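Local coordinates for DNR protein (Pseudomonas aeruginosa, PDB 2Z69) that probably binds DNA and regulates transcription of the dissimilative nitrate respiration genes in response to nitric oxide, this chain being its sensor domain, at residues Tyr57-Gly62 against Val107-Phe112; Gly62-Tyr67 against Ala101-Val106. All coordinates share one frame; numbering follows the deposited sequence.

Interaction 1: residues Tyr57-Gly62 against Val107-Phe112; sequences YYLISG and VPSQLF
Ile60 reaches across to Gln110 and Phe112, and its CB, CG1 and CD1 each meet something on the opposing strand. CB sits 3.4 Å from Gln110 O. CG1 lies beside the backbone N, anti to the carbonyl carbon (chi1 -58°), and touches Phe112 CD1. At the tip, CD1 stands over the centre of the Phe112 ring, 3.8 Å from the centroid and almost on the ring normal, a CH-pi contact in which the two side chains cross at about a right angle. The same methyl packs on the backbone carbonyl of Leu111 and on Gln110 CG.

The backbone pairing beside it is irregular. Tyr58 and Phe112 form a hydrogen-bonded antiparallel pair, but further along Gln110 O accepts two donors, Ile60 N at 2.9 Å and Ser61 N at 3.2 Å. The Ser61 bond is the straighter, its N-H lying in the carbonyl plane on a lone pair; Ile60 N bonds at a bent 131°. Gln110 N closes the pair on Ser61 O.

On the face of Leu59 and Leu111, Leu59 CD1 presses tightly on Leu111 CD2 at 3.5 Å. On the opposite face, where Ser61 and Gln110 pair, Ser61 OG holds two waters, each at 2.7 Å: one donates to Gln110 OE1, the other to Pro108 O. The amide nitrogen of Gln110 bonds to Asn39 on strand 36-40.

Ile60 and Ser61 opposite the single residue Gln110 make a classic beta bulge, placed where the chain turns a corner in the beta barrel of this cyclic-nucleotide-binding-type sensor domain.

Interaction 2: residues Gly62-Tyr67 against Ala101-Val106; sequences GCVKIY and ATAQAV
Tyr67 lays one face of its ring over Thr102, whose CB stands 4.2 Å from the ring centroid, 18° off the normal and displaced toward the rim, a CH-pi contact. Thr102 CG2 goes further out and meets the phenol end, 3.6 Å from Tyr67 OH. Tyr67 CG lies between the backbone N and the carbonyl carbon (chi1 63°), which starts the side chain off on this course. Lys65, on the same face, also has its CG between those two groups, but from there its chain runs out extended beside Gln104, pointing the same way, and its ammonium forms a salt bridge with Glu75. Val106 CG1 packs against Lys65 CG at 3.7 Å, while the other methyl, CG2, meets Cys63 SG at 3.6 Å.

The reverse face is wholly apolar. Ala103 CB fits between Val64 CG1 and Ile66 CG1, and Ala101 CB meets Ile66 CG2 at 3.8 Å. Val64 with Ala105 and Ile66 with Ala103 are the non-hydrogen-bonded pairs.

Five backbone bonds knit regular antiparallel pairing with no bulge. Lys65 and Gln104 exchange two, as do Tyr67 and Thr102, and Val106 N adds one to Cys63 O. Thr102 N to Tyr67 O is nearly straight at 177°. A water donates to Tyr67 O and accepts from Thr102 OG1, a hydroxyl that also bonds to Gln49 N.

Strand 45-47 flanks 102-105, and strand 75-82 flanks 63-69, making this pair the middle of a four-stranded antiparallel sheet. Phe87 of strand 86-87 packs on Val64, Ile66 and Ala103 inside the barrel, while Leu151 of the second subunit reaches Ile66 and Ala101.

Overall arrangement
Interactions 1 and 2 follow one another along the same two lengths of chain, running antiparallel, with centres about 10 Å apart and Gly62 shared. Strand 55-59 runs on into 63-69 and 102-105 into 109-115, so interaction 2 is nested inside the loop that interaction 1 closes. The chain corner at Ile60 passes the pairing from one four-stranded sheet to the other. Across the join, Ser109 OG lies 3.2 Å from Cys63 N, a probable hydrogen bond, and Leu59 CD2 packs 3.9 Å from Val64 N. Phe87 links them too: its ring meets that of Tyr57 in interaction 1 with the planes about 15° apart, and it packs on Val64 of interaction 2. The second subunit touches interaction 2 but not interaction 1.

Interaction 1: residues Tyr57-Gly62 against Val107-Phe112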
# COMPACT_ATOMS: atom_id res chain seq x y z
N TYR B 57 -6.69 -5.18 16.64
CA TYR B 57 -7.04 -4.84 18.01
C TYR B 57 -6.72 -3.37 18.35
O TYR B 57 -5.72 -2.82 17.90
CB TYR B 57 -6.31 -5.76 18.97
CG TYR B 57 -6.80 -7.17 18.82
CD1 TYR B 57 -6.33 -8.00 17.79
CD2 TYR B 57 -7.80 -7.66 19.67
CE1 TYR B 57 -6.85 -9.30 17.63
CE2 TYR B 57 -8.32 -8.92 19.50
CZ TYR B 57 -7.83 -9.74 18.51
OH TYR B 57 -8.39 -11.02 18.40
N TYR B 58 -7.61 -2.75 19.10
CA TYR B 58 -7.28 -1.52 19.80
C TYR B 58 -7.16 -1.84 21.29
O TYR B 58 -8.06 -2.47 21.87
CB TYR B 58 -8.36 -0.50 19.55
CG TYR B 58 -8.16 0.80 20.28
CD1 TYR B 58 -8.78 1.01 21.51
CD2 TYR B 58 -7.36 1.81 19.75
CE1 TYR B 58 -8.64 2.18 22.20
CE2 TYR B 58 -7.21 3.03 20.44
CZ TYR B 58 -7.86 3.19 21.67
OH TYR B 58 -7.75 4.31 22.40
N LEU B 59 -6.05 -1.43 21.89
CA LEU B 59 -5.81 -1.70 23.32
C LEU B 59 -6.39 -0.57 24.17
O LEU B 59 -5.83 0.54 24.26
CB LEU B 59 -4.28 -1.90 23.57
CG LEU B 59 -3.76 -2.38 24.92
CD1 LEU B 59 -4.47 -3.62 25.40
CD2 LEU B 59 -2.24 -2.60 24.84
N ILE B 60 -7.52 -0.84 24.81
CA ILE B 60 -8.17 0.19 25.63
C ILE B 60 -7.30 0.42 26.86
O ILE B 60 -6.89 1.54 27.13
CB ILE B 60 -9.62 -0.19 26.03
CG1 ILE B 60 -10.49 -0.45 24.78
CG2 ILE B 60 -10.24 0.88 26.95
CD1 ILE B 60 -11.53 -1.56 25.04
N SER B 61 -6.97 -0.66 27.58
CA SER B 61 -6.22 -0.52 28.83
C SER B 61 -5.32 -1.72 28.91
O SER B 61 -5.66 -2.81 28.41
CB SER B 61 -7.18 -0.51 30.04
OG SER B 61 -7.86 -1.76 30.17
N GLY B 62 -4.15 -1.54 29.52
CA GLY B 62 -3.24 -2.66 29.71
C GLY B 62 -2.04 -2.56 28.80
O GLY B 62 -1.65 -1.45 28.42
N VAL B 107 -0.16 -7.56 31.44
CA VAL B 107 -0.97 -7.17 32.63
C VAL B 107 -2.46 -7.37 32.26
O VAL B 107 -2.75 -7.56 31.08
CB VAL B 107 -0.76 -5.69 33.05
CG1 VAL B 107 0.68 -5.44 33.50
CG2 VAL B 107 -1.13 -4.77 31.92
N PRO B 108 -3.39 -7.35 33.24
CA PRO B 108 -4.81 -7.40 32.89
C PRO B 108 -5.12 -6.31 31.87
O PRO B 108 -4.76 -5.15 32.08
CB PRO B 108 -5.52 -7.07 34.20
CG PRO B 108 -4.57 -7.62 35.28
CD PRO B 108 -3.19 -7.24 34.71
N SER B 109 -5.77 -6.70 30.76
CA SER B 109 -5.94 -5.78 29.64
C SER B 109 -7.37 -5.85 29.10
O SER B 109 -8.08 -6.86 29.29
CB SER B 109 -4.92 -6.14 28.51
OG SER B 109 -3.57 -6.06 29.00
N GLN B 110 -7.79 -4.80 28.40
CA GLN B 110 -9.07 -4.80 27.75
C GLN B 110 -8.90 -4.27 26.34
O GLN B 110 -8.19 -3.29 26.13
CB GLN B 110 -10.11 -3.96 28.54
CG GLN B 110 -11.51 -4.15 28.01
CD GLN B 110 -12.59 -3.51 28.86
OE1 GLN B 110 -12.58 -2.31 29.05
NE2 GLN B 110 -13.52 -4.31 29.36
N LEU B 111 -9.56 -4.90 25.38
CA LEU B 111 -9.40 -4.53 23.97
C LEU B 111 -10.71 -4.46 23.23
O LEU B 111 -11.70 -5.02 23.69
CB LEU B 111 -8.48 -5.52 23.23
CG LEU B 111 -7.19 -5.88 23.98
CD1 LEU B 111 -7.33 -7.34 24.43
CD2 LEU B 111 -6.00 -5.75 23.10
N PHE B 112 -10.68 -3.78 22.07
CA PHE B 112 -11.68 -3.89 21.03
C PHE B 112 -11.07 -4.75 19.95
O PHE B 112 -9.95 -4.50 19.54
CB PHE B 112 -11.95 -2.52 20.42
CG PHE B 112 -12.82 -1.64 21.26
CD1 PHE B 112 -12.49 -0.30 21.45
CD2 PHE B 112 -13.99 -2.14 21.84
CE1 PHE B 112 -13.30 0.55 22.20
CE2 PHE B 112 -14.83 -1.30 22.60
CZ PHE B 112 -14.48 0.06 22.77
O HOH W 1 -10.51 -1.11 30.51
O HOH W 2 -7.13 -3.50 32.12

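Interaction 2: residues Gly62-Tyr67 against Ala101-Val106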
# COMPACT_ATOMS: atom_id res chain seq x y z
N GLY B 62 -4.15 -1.54 29.52
CA GLY B 62 -3.24 -2.66 29.71
C GLY B 62 -2.04 -2.56 28.80
O GLY B 62 -1.65 -1.45 28.42
N CYS B 63 -1.49 -3.72 28.42
CA CYS B 63 -0.18 -3.80 27.74
C CYS B 63 0.02 -5.20 27.13
O CYS B 63 -0.17 -6.21 27.79
CB CYS B 63 0.94 -3.45 28.71
SG CYS B 63 2.65 -3.49 28.04
N VAL B 64 0.39 -5.25 25.85
CA VAL B 64 0.43 -6.54 25.09
C VAL B 64 1.83 -6.68 24.47
O VAL B 64 2.36 -5.70 23.95
CB VAL B 64 -0.65 -6.54 24.00
CG1 VAL B 64 -0.34 -7.50 22.86
CG2 VAL B 64 -2.05 -6.84 24.64
N LYS B 65 2.46 -7.85 24.59
CA LYS B 65 3.72 -8.08 23.91
C LYS B 65 3.51 -8.99 22.69
O LYS B 65 2.66 -9.91 22.70
CB LYS B 65 4.80 -8.64 24.84
CG LYS B 65 4.57 -10.08 25.32
CD LYS B 65 5.85 -10.67 25.89
CE LYS B 65 5.56 -12.06 26.49
NZ LYS B 65 6.75 -12.78 27.09
N ILE B 66 4.29 -8.75 21.64
CA ILE B 66 4.12 -9.52 20.39
C ILE B 66 5.45 -10.17 19.99
O ILE B 66 6.45 -9.49 19.87
CB ILE B 66 3.54 -8.59 19.24
CG1 ILE B 66 2.21 -7.94 19.72
CG2 ILE B 66 3.39 -9.36 17.91
CD1 ILE B 66 1.46 -7.25 18.68
N TYR B 67 5.46 -11.48 19.79
CA TYR B 67 6.69 -12.27 19.60
C TYR B 67 6.47 -13.51 18.74
O TYR B 67 5.35 -14.01 18.67
CB TYR B 67 7.25 -12.73 20.97
CG TYR B 67 6.33 -13.67 21.76
CD1 TYR B 67 5.34 -13.16 22.57
CD2 TYR B 67 6.47 -15.07 21.70
CE1 TYR B 67 4.48 -13.98 23.29
CE2 TYR B 67 5.61 -15.92 22.44
CZ TYR B 67 4.63 -15.34 23.24
OH TYR B 67 3.76 -16.09 24.00
N ALA B 101 2.74 -14.09 14.34
CA ALA B 101 3.30 -13.93 15.70
C ALA B 101 2.19 -14.14 16.72
O ALA B 101 1.02 -14.19 16.34
CB ALA B 101 3.91 -12.52 15.87
N THR B 102 2.55 -14.19 18.01
CA THR B 102 1.62 -14.36 19.14
C THR B 102 1.59 -13.04 19.87
O THR B 102 2.60 -12.37 19.96
CB THR B 102 2.21 -15.44 20.10
OG1 THR B 102 2.30 -16.69 19.41
CG2 THR B 102 1.42 -15.61 21.36
N ALA B 103 0.43 -12.69 20.42
CA ALA B 103 0.25 -11.45 21.19
C ALA B 103 -0.27 -11.90 22.54
O ALA B 103 -1.26 -12.65 22.60
CB ALA B 103 -0.75 -10.55 20.52
N GLN B 104 0.40 -11.46 23.61
CA GLN B 104 0.10 -11.91 24.97
C GLN B 104 -0.00 -10.71 25.89
O GLN B 104 0.85 -9.84 25.84
CB GLN B 104 1.21 -12.85 25.50
CG GLN B 104 0.89 -13.54 26.86
CD GLN B 104 1.97 -14.54 27.30
OE1 GLN B 104 1.71 -15.53 27.98
NE2 GLN B 104 3.17 -14.29 26.89
N ALA B 105 -1.01 -10.68 26.74
CA ALA B 105 -1.15 -9.59 27.70
C ALA B 105 -0.09 -9.76 28.77
O ALA B 105 0.11 -10.87 29.28
CB ALA B 105 -2.54 -9.62 28.32
N VAL B 106 0.64 -8.70 29.07
CA VAL B 106 1.60 -8.74 30.16
C VAL B 106 1.02 -8.18 31.49
O VAL B 106 1.66 -8.32 32.52
CB VAL B 106 2.92 -8.05 29.82
CG1 VAL B 106 3.39 -8.43 28.41
CG2 VAL B 106 2.75 -6.60 29.93
O HOH W 3 4.77 -17.06 18.47